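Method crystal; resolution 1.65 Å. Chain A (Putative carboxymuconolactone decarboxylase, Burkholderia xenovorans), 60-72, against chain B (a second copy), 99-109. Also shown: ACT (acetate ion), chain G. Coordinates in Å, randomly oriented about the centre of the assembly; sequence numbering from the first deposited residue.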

# COMPACT_ATOMS: atom_id res chain seq x y z
N GLY A 60 30.02 -13.83 8.72
CA GLY A 60 30.56 -12.58 8.25
C GLY A 60 29.62 -11.39 8.24
O GLY A 60 30.05 -10.30 7.87
N ALA A 61 28.34 -11.60 8.61
CA ALA A 61 27.38 -10.48 8.65
C ALA A 61 27.72 -9.49 9.74
O ALA A 61 28.32 -9.88 10.79
CB ALA A 61 25.94 -10.97 8.86
N LYS A 62 27.37 -8.22 9.51
CA LYS A 62 27.59 -7.15 10.47
C LYS A 62 26.37 -6.86 11.33
O LYS A 62 26.51 -6.43 12.48
CB LYS A 62 28.08 -5.87 9.77
CG LYS A 62 29.32 -6.03 8.94
CD LYS A 62 30.47 -6.51 9.79
CE LYS A 62 31.80 -6.51 9.04
NZ LYS A 62 31.79 -7.59 8.00
N LEU A 63 25.18 -7.06 10.79
CA LEU A 63 23.95 -6.82 11.52
C LEU A 63 23.58 -8.13 12.20
O LEU A 63 23.48 -9.16 11.51
CB LEU A 63 22.85 -6.38 10.57
CG LEU A 63 21.48 -5.95 11.12
CD1 LEU A 63 21.58 -4.79 12.14
CD2 LEU A 63 20.49 -5.63 10.00
N PRO A 64 23.44 -8.13 13.55
CA PRO A 64 23.04 -9.38 14.22
C PRO A 64 21.79 -10.03 13.66
O PRO A 64 20.83 -9.35 13.33
CB PRO A 64 22.85 -8.97 15.69
CG PRO A 64 23.73 -7.80 15.87
CD PRO A 64 23.73 -7.06 14.53
N LEU A 65 21.81 -11.36 13.60
CA LEU A 65 20.68 -12.11 13.02
C LEU A 65 19.36 -11.84 13.74
O LEU A 65 18.29 -11.76 13.13
CB LEU A 65 21.05 -13.61 13.06
CG LEU A 65 20.09 -14.55 12.35
CD1 LEU A 65 19.92 -14.25 10.86
CD2 LEU A 65 20.58 -16.05 12.56
N LYS A 66 19.41 -11.65 15.05
CA LYS A 66 18.18 -11.37 15.77
C LYS A 66 17.53 -10.07 15.29
O LYS A 66 16.30 -10.00 15.18
CB LYS A 66 18.41 -11.31 17.28
CG LYS A 66 19.37 -10.26 17.73
CD LYS A 66 19.74 -10.43 19.22
CE LYS A 66 20.90 -9.58 19.64
NZ LYS A 66 21.25 -9.83 21.11
N TYR A 67 18.35 -9.07 14.95
CA TYR A 67 17.82 -7.80 14.44
C TYR A 67 17.43 -7.88 12.93
O TYR A 67 16.52 -7.19 12.48
CB TYR A 67 18.79 -6.66 14.73
CG TYR A 67 19.09 -6.47 16.19
CD1 TYR A 67 18.05 -6.51 17.14
CD2 TYR A 67 20.38 -6.38 16.63
CE1 TYR A 67 18.28 -6.40 18.47
CE2 TYR A 67 20.62 -6.26 17.97
CZ TYR A 67 19.55 -6.27 18.89
OH TYR A 67 19.77 -6.19 20.24
N LYS A 68 18.10 -8.72 12.13
CA LYS A 68 17.65 -9.01 10.79
C LYS A 68 16.20 -9.51 10.84
O LYS A 68 15.30 -9.04 10.16
CB LYS A 68 18.56 -10.02 10.08
CG LYS A 68 19.94 -9.50 9.76
CD LYS A 68 20.73 -10.43 8.86
CE LYS A 68 22.00 -9.80 8.43
NZ LYS A 68 22.80 -10.61 7.46
N HIS A 69 15.97 -10.52 11.68
CA HIS A 69 14.62 -11.12 11.74
C HIS A 69 13.65 -10.13 12.42
O HIS A 69 12.51 -10.10 12.05
CB HIS A 69 14.67 -12.47 12.45
CG HIS A 69 15.12 -13.57 11.55
ND1 HIS A 69 14.34 -14.02 10.51
CD2 HIS A 69 16.26 -14.29 11.51
CE1 HIS A 69 14.98 -14.98 9.88
NE2 HIS A 69 16.16 -15.16 10.46
N LEU A 70 14.11 -9.28 13.35
CA LEU A 70 13.22 -8.22 13.88
C LEU A 70 12.72 -7.27 12.76
O LEU A 70 11.53 -6.93 12.70
CB LEU A 70 13.91 -7.43 14.99
CG LEU A 70 13.07 -6.28 15.58
CD1 LEU A 70 11.69 -6.78 16.08
CD2 LEU A 70 13.87 -5.60 16.69
N ILE A 71 13.62 -6.87 11.89
CA ILE A 71 13.24 -6.03 10.73
C ILE A 71 12.15 -6.76 9.89
O ILE A 71 11.14 -6.16 9.52
CB ILE A 71 14.45 -5.60 9.85
CG1 ILE A 71 15.33 -4.63 10.65
CG2 ILE A 71 13.99 -5.00 8.48
CD1 ILE A 71 16.75 -4.46 10.10
N LEU A 72 12.34 -8.06 9.65
CA LEU A 72 11.33 -8.86 8.92
C LEU A 72 10.01 -8.98 9.66
O LEU A 72 8.94 -8.96 9.02
CB LEU A 72 11.92 -10.21 8.52
CG LEU A 72 13.00 -10.08 7.42
CD1 LEU A 72 13.93 -11.33 7.29
CD2 LEU A 72 12.39 -9.64 6.04
C ACT G . 24.60 -10.29 4.95
O ACT G . 24.98 -10.51 3.73
OXT ACT G . 23.40 -10.16 5.17
CH3 ACT G . 25.51 -10.13 6.12
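Chain B (99-109) VDELIEGILLG

One carboxylate of chain B, that of B:Glu104, holds two successive backbone amides of chain A and a lysine as well. A:Lys62 N donates to B:Glu104 OE2 at 2.8 Å, with the N-H pointing almost straight at the acceptor. The position of OE2 is less certain, because it lies too close to a neighbour in the model. A:Leu63 N donates to B:Glu104 OE1 at 3.0 Å. A:Lys68 NZ forms a salt bridge to the same B:Glu104 OE1 at 3.2 Å. A:Lys68 NZ also gives a very short hydrogen bond, 2.4 Å, to OXT of the acetate ion, which probably comes from the crystallisation liquor.

Chain B is helical from B:Val99 onward. Chain A starts as a loop, and its helix begins at A:Leu65, with A:Pro64 at the N-cap position. The two helices run in broadly the same direction. Their axes cross at -36° and approach to 9.6 Å.

The first turns of the chain B helix face the chain A loop. A:Leu63 CA is 4.9 Å from B:Glu101 CA. A:Lys62 CG lies 3.7 Å from B:Asp100 CB. A:Lys62 O and B:Glu101 OE2 are 3.4 Å apart, but both are acceptors and do not bond.

Farther along, the contact passes between the two helices. B:Gly105 lets A:Ile71 come near the backbone, with A:Ile71 CD1 3.8 Å from B:Gly105 CA. A CB at B:Gly105 would be tight against that methyl group. From the loop, A:Leu63 CD2 also reaches B:Gly105 N, at 3.8 Å. B:Leu108 points toward chain A, and its CD1 lies 3.5 Å from A:Lys68 O and 4.1 Å from A:Ile71 CB. B:Leu108 CB is 4.2 Å from A:Leu72 CD2. The two stretches bury 568 Å² between them, both sides summed.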

# COMPACT_ATOMS: atom_id res chain seq x y z
N VAL B 99 27.60 1.80 8.21
CA VAL B 99 27.08 1.74 6.84
C VAL B 99 26.81 0.27 6.42
O VAL B 99 25.77 -0.05 5.84
CB VAL B 99 27.97 2.49 5.80
CG1 VAL B 99 27.35 2.31 4.36
CG2 VAL B 99 28.09 3.99 6.18
N ASP B 100 27.72 -0.63 6.76
CA ASP B 100 27.45 -2.05 6.46
C ASP B 100 26.15 -2.56 7.04
O ASP B 100 25.42 -3.27 6.35
CB ASP B 100 28.59 -2.93 6.97
CG ASP B 100 29.87 -2.78 6.18
OD1 ASP B 100 29.84 -2.30 5.03
OD2 ASP B 100 30.92 -3.14 6.74
N GLU B 101 25.87 -2.25 8.31
CA GLU B 101 24.61 -2.66 8.95
C GLU B 101 23.40 -2.01 8.28
O GLU B 101 22.35 -2.61 8.14
CB GLU B 101 24.57 -2.30 10.44
CG GLU B 101 25.52 -3.08 11.30
CD GLU B 101 25.52 -2.60 12.74
OE1 GLU B 101 25.67 -1.37 12.99
OE2 GLU B 101 25.29 -3.44 13.62
N LEU B 102 23.55 -0.75 7.89
CA LEU B 102 22.50 -0.02 7.22
C LEU B 102 22.09 -0.77 5.96
O LEU B 102 20.91 -1.03 5.70
CB LEU B 102 22.98 1.38 6.84
CG LEU B 102 21.96 2.29 6.12
CD1 LEU B 102 20.83 2.70 7.12
CD2 LEU B 102 22.65 3.51 5.50
N ILE B 103 23.09 -1.12 5.14
CA ILE B 103 22.87 -1.79 3.89
C ILE B 103 22.19 -3.16 4.18
O ILE B 103 21.24 -3.52 3.51
CB ILE B 103 24.18 -1.95 3.06
CG1 ILE B 103 24.73 -0.57 2.58
CG2 ILE B 103 23.97 -2.88 1.86
CD1 ILE B 103 26.16 -0.65 2.07
N GLU B 104 22.72 -3.91 5.14
CA GLU B 104 22.14 -5.23 5.44
C GLU B 104 20.65 -5.12 5.79
O GLU B 104 19.88 -5.96 5.38
CB GLU B 104 22.92 -5.96 6.54
CG GLU B 104 24.32 -6.40 6.07
CD GLU B 104 25.06 -7.29 7.10
OE1 GLU B 104 24.38 -7.82 7.99
OE2 GLU B 104 26.29 -7.52 6.97
N GLY B 105 20.28 -4.10 6.58
CA GLY B 105 18.91 -3.90 6.99
C GLY B 105 18.00 -3.54 5.86
O GLY B 105 16.90 -4.07 5.71
N ILE B 106 18.45 -2.56 5.06
CA ILE B 106 17.68 -2.09 3.92
C ILE B 106 17.38 -3.20 2.92
O ILE B 106 16.27 -3.29 2.37
CB ILE B 106 18.31 -0.87 3.22
CG1 ILE B 106 18.25 0.32 4.16
CG2 ILE B 106 17.56 -0.50 1.91
CD1 ILE B 106 19.12 1.55 3.69
N LEU B 107 18.36 -4.03 2.63
CA LEU B 107 18.16 -5.15 1.70
C LEU B 107 17.00 -6.03 2.06
O LEU B 107 16.34 -6.61 1.21
CB LEU B 107 19.45 -5.94 1.54
CG LEU B 107 20.66 -5.22 0.90
CD1 LEU B 107 21.92 -6.11 1.02
CD2 LEU B 107 20.30 -4.96 -0.60
N LEU B 108 16.76 -6.20 3.36
CA LEU B 108 15.69 -7.12 3.83
C LEU B 108 14.33 -6.65 3.36
O LEU B 108 13.41 -7.45 3.14
CB LEU B 108 15.73 -7.23 5.37
CG LEU B 108 17.00 -7.87 5.95
CD1 LEU B 108 17.08 -7.70 7.50
CD2 LEU B 108 17.24 -9.32 5.54
N GLY B 109 14.18 -5.34 3.12
CA GLY B 109 12.94 -4.83 2.50
C GLY B 109 12.59 -5.46 1.17
O GLY B 109 11.39 -5.54 0.85